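Local coordinates for Alpha/beta hydrolase (Legionella pneumophila subsp. pneumophila str. Philadelphia 1, PDB 4EZI), which is of unknown function but adopts the alpha/beta-hydrolase fold and may act as a lipase on triacylglycerols, at residues A[70-83]-A[157-171]. Residues are numbered along the deposited sequence; the frame is centred on the assembly and turned at random.
Sequences PVGQVGIISYQHGT and YPISDKLYLAGYSEG
Strands 74-80 and 162-168 pair in parallel at the centre of an alpha/beta-hydrolase sheet, with I76 opposite L163, I77 opposite Y164 and Y79 opposite A166. Their N-to-C directions differ by 18°, and the backbone bonds alternate in direction: I76 N donates to K162 O, Y164 N to I76 O, S78 N to Y164 O. The last, Y168 N to Q80 O, stretches to 3.3 Å. A tight turn follows toward the helix that starts at E170, carrying G167, S169 and G171 in a GxSxG pattern, consistent with a nucleophile elbow. At S169 phi is positive (64°), the strained backbone expected of such a serine. S169 OG is hydrogen-bonded to H351 NE2, as in a Ser-His pair, and a water links it to T83 N.

Y79 can be followed outward. With CG anti to the backbone N, its ring lies along the second strand. CB and CG pass near A166 O, CD2 lies 4.0 Å from A166 CB, and CE2 comes 3.6 Å from G167 CA. That carbon sits over one ring face, toward the rim and 26° off the normal from the centroid, a CH-pi contact. OH finishes 3.4 Å from Y168 CB.

On the opposite sheet face, Q80 bends at chi2, folding its amide back toward S78, with NE2 3.0 Å from A166 O but not hydrogen-bonded to it. S78 OG donates to Q80 OE1, while Q80 NE2 reaches S78 O from above the carbonyl plane. S78 O also accepts from A166 N, so two donors grip it.

At the other end of the pairing S160 N donates to V74 O. S160 OG accepts from K162 N, closing an ST turn, and a water bridges this hydroxyl to Q73 O, 2.9 Å from the water oxygen.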
loop_
_atom_site.group_PDB
_atom_site.type_symbol
_atom_site.label_atom_id
_atom_site.label_comp_id
_atom_site.label_asym_id
_atom_site.label_seq_id
_atom_site.Cartn_x
_atom_site.Cartn_y
_atom_site.Cartn_z
ATOM N N PRO A 70 -11.802 -23.699 6.565
ATOM C CA PRO A 70 -12.405 -22.612 7.312
ATOM C C PRO A 70 -13.582 -23.095 8.182
ATOM O O PRO A 70 -14.348 -23.956 7.757
ATOM C CB PRO A 70 -12.854 -21.654 6.224
ATOM C CG PRO A 70 -12.945 -22.460 5.000
ATOM C CD PRO A 70 -11.930 -23.508 5.110
ATOM N N VAL A 71 -13.690 -22.535 9.380
ATOM C CA VAL A 71 -14.783 -22.878 10.329
ATOM C C VAL A 71 -16.022 -22.016 10.046
ATOM O O VAL A 71 -17.176 -22.435 10.207
ATOM C CB VAL A 71 -14.228 -22.754 11.793
ATOM C CG1 VAL A 71 -15.305 -22.949 12.854
ATOM C CG2 VAL A 71 -13.079 -23.772 11.979
ATOM N N GLY A 72 -15.777 -20.799 9.592
ATOM C CA GLY A 72 -16.844 -19.901 9.181
ATOM C C GLY A 72 -16.749 -19.594 7.697
ATOM O O GLY A 72 -15.866 -20.105 6.967
ATOM N N GLN A 73 -17.645 -18.746 7.224
ATOM C CA GLN A 73 -17.580 -18.313 5.827
ATOM C C GLN A 73 -16.464 -17.282 5.721
ATOM O O GLN A 73 -16.300 -16.459 6.607
ATOM C CB GLN A 73 -18.911 -17.737 5.325
ATOM C CG GLN A 73 -19.062 -17.852 3.782
ATOM C CD GLN A 73 -20.487 -17.602 3.287
ATOM O OE1 GLN A 73 -21.120 -16.628 3.673
ATOM N NE2 GLN A 73 -20.977 -18.474 2.405
ATOM N N VAL A 74 -15.683 -17.362 4.650
ATOM C CA VAL A 74 -14.407 -16.664 4.535
ATOM C C VAL A 74 -14.562 -15.310 3.878
ATOM O O VAL A 74 -14.970 -15.192 2.732
ATOM C CB VAL A 74 -13.388 -17.533 3.750
ATOM C CG1 VAL A 74 -12.061 -16.821 3.610
ATOM C CG2 VAL A 74 -13.196 -18.881 4.428
ATOM N N GLY A 75 -14.203 -14.274 4.619
ATOM C CA GLY A 75 -14.121 -12.911 4.089
ATOM C C GLY A 75 -12.804 -12.702 3.365
ATOM O O GLY A 75 -11.852 -13.472 3.542
ATOM N N ILE A 76 -12.734 -11.644 2.553
ATOM C CA ILE A 76 -11.512 -11.279 1.833
ATOM C C ILE A 76 -10.915 -10.018 2.412
ATOM O O ILE A 76 -11.630 -9.061 2.641
ATOM C CB ILE A 76 -11.796 -11.045 0.327
ATOM C CG1 ILE A 76 -12.303 -12.332 -0.320
ATOM C CG2 ILE A 76 -10.579 -10.545 -0.425
ATOM C CD1 ILE A 76 -12.728 -12.160 -1.778
ATOM N N ILE A 77 -9.599 -10.033 2.621
ATOM C CA ILE A 77 -8.867 -8.818 2.956
ATOM C C ILE A 77 -7.870 -8.547 1.835
ATOM O O ILE A 77 -7.107 -9.440 1.442
ATOM C CB ILE A 77 -8.222 -8.903 4.352
ATOM C CG1 ILE A 77 -7.658 -7.546 4.826
ATOM C CG2 ILE A 77 -7.200 -10.026 4.466
ATOM C CD1 ILE A 77 -6.250 -7.245 4.424
ATOM N N SER A 78 -7.936 -7.335 1.278
ATOM C CA SER A 78 -6.978 -6.892 0.270
ATOM C C SER A 78 -5.986 -6.014 1.002
ATOM O O SER A 78 -6.365 -4.967 1.521
ATOM C CB SER A 78 -7.697 -6.123 -0.857
ATOM O OG SER A 78 -6.821 -5.734 -1.890
ATOM N N TYR A 79 -4.731 -6.442 1.038
ATOM C CA TYR A 79 -3.677 -5.762 1.742
ATOM C C TYR A 79 -2.661 -5.192 0.734
ATOM O O TYR A 79 -2.046 -5.954 -0.014
ATOM C CB TYR A 79 -2.948 -6.687 2.748
ATOM C CG TYR A 79 -1.959 -5.896 3.558
ATOM C CD1 TYR A 79 -0.647 -5.705 3.112
ATOM C CD2 TYR A 79 -2.361 -5.247 4.705
ATOM C CE1 TYR A 79 0.235 -4.935 3.833
ATOM C CE2 TYR A 79 -1.508 -4.431 5.422
ATOM C CZ TYR A 79 -0.211 -4.270 4.980
ATOM O OH TYR A 79 0.654 -3.468 5.694
ATOM N N GLN A 80 -2.476 -3.875 0.816
ATOM C CA GLN A 80 -1.620 -3.111 -0.086
ATOM C C GLN A 80 -0.320 -2.753 0.635
ATOM O O GLN A 80 -0.306 -1.996 1.611
ATOM C CB GLN A 80 -2.365 -1.861 -0.502
ATOM C CG GLN A 80 -3.489 -2.079 -1.497
ATOM C CD GLN A 80 -4.596 -2.975 -0.997
ATOM O OE1 GLN A 80 -4.775 -4.063 -1.533
ATOM N NE2 GLN A 80 -5.360 -2.521 0.001
ATOM N N HIS A 81 0.783 -3.284 0.136
ATOM C CA HIS A 81 2.086 -3.143 0.784
ATOM C C HIS A 81 2.680 -1.743 0.699
ATOM O O HIS A 81 2.298 -0.929 -0.145
ATOM C CB HIS A 81 3.078 -4.193 0.249
ATOM C CG HIS A 81 3.519 -3.967 -1.164
ATOM N ND1 HIS A 81 4.439 -2.993 -1.504
ATOM C CD2 HIS A 81 3.266 -4.656 -2.299
ATOM C CE1 HIS A 81 4.673 -3.045 -2.805
ATOM N NE2 HIS A 81 3.994 -4.064 -3.308
ATOM N N GLY A 82 3.666 -1.495 1.550
ATOM C CA GLY A 82 4.362 -0.224 1.572
ATOM C C GLY A 82 5.458 -0.105 0.524
ATOM O O GLY A 82 5.556 -0.903 -0.399
ATOM N N THR A 83 6.276 0.913 0.639
ATOM C CA THR A 83 7.269 1.212 -0.408
ATOM C C THR A 83 8.247 0.062 -0.540
ATOM O O THR A 83 8.859 -0.356 0.449
ATOM C CB THR A 83 8.069 2.462 -0.045
ATOM O OG1 THR A 83 7.198 3.573 0.088
ATOM C CG2 THR A 83 9.149 2.764 -1.082
ATOM N N TYR A 157 -13.816 -22.343 -3.828
ATOM C CA TYR A 157 -13.525 -21.883 -2.472
ATOM C C TYR A 157 -14.592 -20.879 -2.141
ATOM O O TYR A 157 -14.590 -19.819 -2.702
ATOM C CB TYR A 157 -12.148 -21.224 -2.456
ATOM C CG TYR A 157 -11.617 -20.906 -1.075
ATOM C CD1 TYR A 157 -11.106 -21.905 -0.273
ATOM C CD2 TYR A 157 -11.672 -19.612 -0.574
ATOM C CE1 TYR A 157 -10.599 -21.630 0.971
ATOM C CE2 TYR A 157 -11.179 -19.331 0.667
ATOM C CZ TYR A 157 -10.647 -20.339 1.447
ATOM O OH TYR A 157 -10.167 -20.027 2.697
ATOM N N PRO A 158 -15.547 -21.225 -1.273
ATOM C CA PRO A 158 -16.594 -20.231 -1.118
ATOM C C PRO A 158 -16.132 -19.114 -0.206
ATOM O O PRO A 158 -15.476 -19.337 0.759
ATOM C CB PRO A 158 -17.736 -21.018 -0.476
ATOM C CG PRO A 158 -17.039 -22.105 0.261
ATOM C CD PRO A 158 -15.981 -22.524 -0.726
ATOM N N ILE A 159 -16.539 -17.935 -0.558
ATOM C CA ILE A 159 -16.223 -16.739 0.169
ATOM C C ILE A 159 -17.532 -16.079 0.529
ATOM O O ILE A 159 -18.565 -16.327 -0.104
ATOM C CB ILE A 159 -15.338 -15.820 -0.701
ATOM C CG1 ILE A 159 -15.939 -15.689 -2.100
ATOM C CG2 ILE A 159 -13.906 -16.359 -0.823
ATOM C CD1 ILE A 159 -15.424 -14.530 -2.878
ATOM N N SER A 160 -17.500 -15.250 1.556
ATOM C CA SER A 160 -18.651 -14.442 1.939
ATOM C C SER A 160 -18.589 -13.135 1.158
ATOM O O SER A 160 -17.756 -12.965 0.260
ATOM C CB SER A 160 -18.612 -14.155 3.424
ATOM O OG SER A 160 -17.577 -13.235 3.711
ATOM N N ASP A 161 -19.481 -12.208 1.495
ATOM C CA ASP A 161 -19.444 -10.868 0.910
ATOM C C ASP A 161 -18.666 -9.866 1.769
ATOM O O ASP A 161 -18.628 -8.672 1.451
ATOM C CB ASP A 161 -20.870 -10.382 0.571
ATOM C CG ASP A 161 -21.492 -11.149 -0.615
ATOM O OD1 ASP A 161 -20.795 -11.417 -1.624
ATOM O OD2 ASP A 161 -22.697 -11.480 -0.542
ATOM N N LYS A 162 -18.043 -10.329 2.848
ATOM C CA LYS A 162 -17.213 -9.443 3.678
ATOM C C LYS A 162 -15.920 -9.122 2.920
ATOM O O LYS A 162 -15.235 -10.018 2.422
ATOM C CB LYS A 162 -16.862 -10.082 5.015
ATOM C CG LYS A 162 -18.060 -10.332 5.962
ATOM C CD LYS A 162 -18.541 -9.061 6.640
ATOM C CE LYS A 162 -19.652 -9.344 7.674
ATOM N NZ LYS A 162 -20.137 -8.101 8.335
ATOM N N LEU A 163 -15.602 -7.830 2.853
ATOM C CA LEU A 163 -14.431 -7.323 2.156
ATOM C C LEU A 163 -13.781 -6.223 2.981
ATOM O O LEU A 163 -14.412 -5.203 3.300
ATOM C CB LEU A 163 -14.822 -6.798 0.778
ATOM C CG LEU A 163 -13.724 -6.128 -0.045
ATOM C CD1 LEU A 163 -12.535 -7.057 -0.335
ATOM C CD2 LEU A 163 -14.299 -5.588 -1.333
ATOM N N TYR A 164 -12.513 -6.413 3.318
ATOM C CA TYR A 164 -11.767 -5.484 4.147
ATOM C C TYR A 164 -10.565 -4.962 3.349
ATOM O O TYR A 164 -9.927 -5.743 2.652
ATOM C CB TYR A 164 -11.266 -6.193 5.415
ATOM C CG TYR A 164 -12.304 -7.057 6.104
ATOM C CD1 TYR A 164 -13.307 -6.499 6.877
ATOM C CD2 TYR A 164 -12.307 -8.432 5.929
ATOM C CE1 TYR A 164 -14.269 -7.317 7.501
ATOM C CE2 TYR A 164 -13.235 -9.242 6.534
ATOM C CZ TYR A 164 -14.235 -8.684 7.300
ATOM O OH TYR A 164 -15.157 -9.488 7.925
ATOM N N LEU A 165 -10.242 -3.677 3.475
ATOM C CA LEU A 165 -9.124 -3.098 2.721
ATOM C C LEU A 165 -8.140 -2.476 3.713
ATOM O O LEU A 165 -8.533 -1.622 4.502
ATOM C CB LEU A 165 -9.620 -2.016 1.752
ATOM C CG LEU A 165 -10.815 -2.357 0.851
ATOM C CD1 LEU A 165 -11.178 -1.113 0.036
ATOM C CD2 LEU A 165 -10.589 -3.569 -0.031
ATOM N N ALA A 166 -6.862 -2.846 3.639
ATOM C CA ALA A 166 -5.837 -2.281 4.523
ATOM C C ALA A 166 -4.524 -2.157 3.764
ATOM O O ALA A 166 -4.311 -2.804 2.757
ATOM C CB ALA A 166 -5.636 -3.134 5.770
ATOM N N GLY A 167 -3.623 -1.369 4.328
ATOM C CA GLY A 167 -2.284 -1.261 3.797
ATOM C C GLY A 167 -1.461 -0.394 4.706
ATOM O O GLY A 167 -1.989 0.162 5.670
ATOM N N TYR A 168 -0.176 -0.221 4.383
ATOM C CA TYR A 168 0.709 0.614 5.216
ATOM C C TYR A 168 1.534 1.491 4.307
ATOM O O TYR A 168 2.051 1.047 3.289
ATOM C CB TYR A 168 1.631 -0.259 6.076
ATOM C CG TYR A 168 2.219 0.486 7.264
ATOM C CD1 TYR A 168 1.433 0.741 8.374
ATOM C CD2 TYR A 168 3.532 0.962 7.282
ATOM C CE1 TYR A 168 1.943 1.434 9.474
ATOM C CE2 TYR A 168 4.040 1.665 8.356
ATOM C CZ TYR A 168 3.233 1.890 9.455
ATOM O OH TYR A 168 3.673 2.619 10.523
ATOM N N SER A 169 1.720 2.737 4.730
ATOM C CA SER A 169 2.669 3.667 4.096
ATOM C C SER A 169 2.199 3.929 2.660
ATOM O O SER A 169 1.054 4.374 2.493
ATOM C CB SER A 169 4.093 3.137 4.276
ATOM O OG SER A 169 5.068 4.130 4.046
ATOM N N GLU A 170 3.012 3.687 1.630
ATOM C CA GLU A 170 2.496 3.790 0.256
ATOM C C GLU A 170 1.173 3.026 0.134
ATOM O O GLU A 170 0.260 3.463 -0.564
ATOM C CB GLU A 170 3.489 3.227 -0.777
ATOM C CG GLU A 170 2.990 3.390 -2.200
ATOM C CD GLU A 170 3.802 2.698 -3.256
ATOM O OE1 GLU A 170 4.663 1.868 -2.939
ATOM O OE2 GLU A 170 3.553 3.024 -4.459
ATOM N N GLY A 171 1.094 1.878 0.785
ATOM C CA GLY A 171 -0.105 1.064 0.758
ATOM C C GLY A 171 -1.306 1.605 1.480
ATOM O O GLY A 171 -2.422 1.208 1.169
HETATM O O HOH W 1 -17.225 -13.710 6.407
HETATM O O HOH W 2 6.847 2.850 2.710
#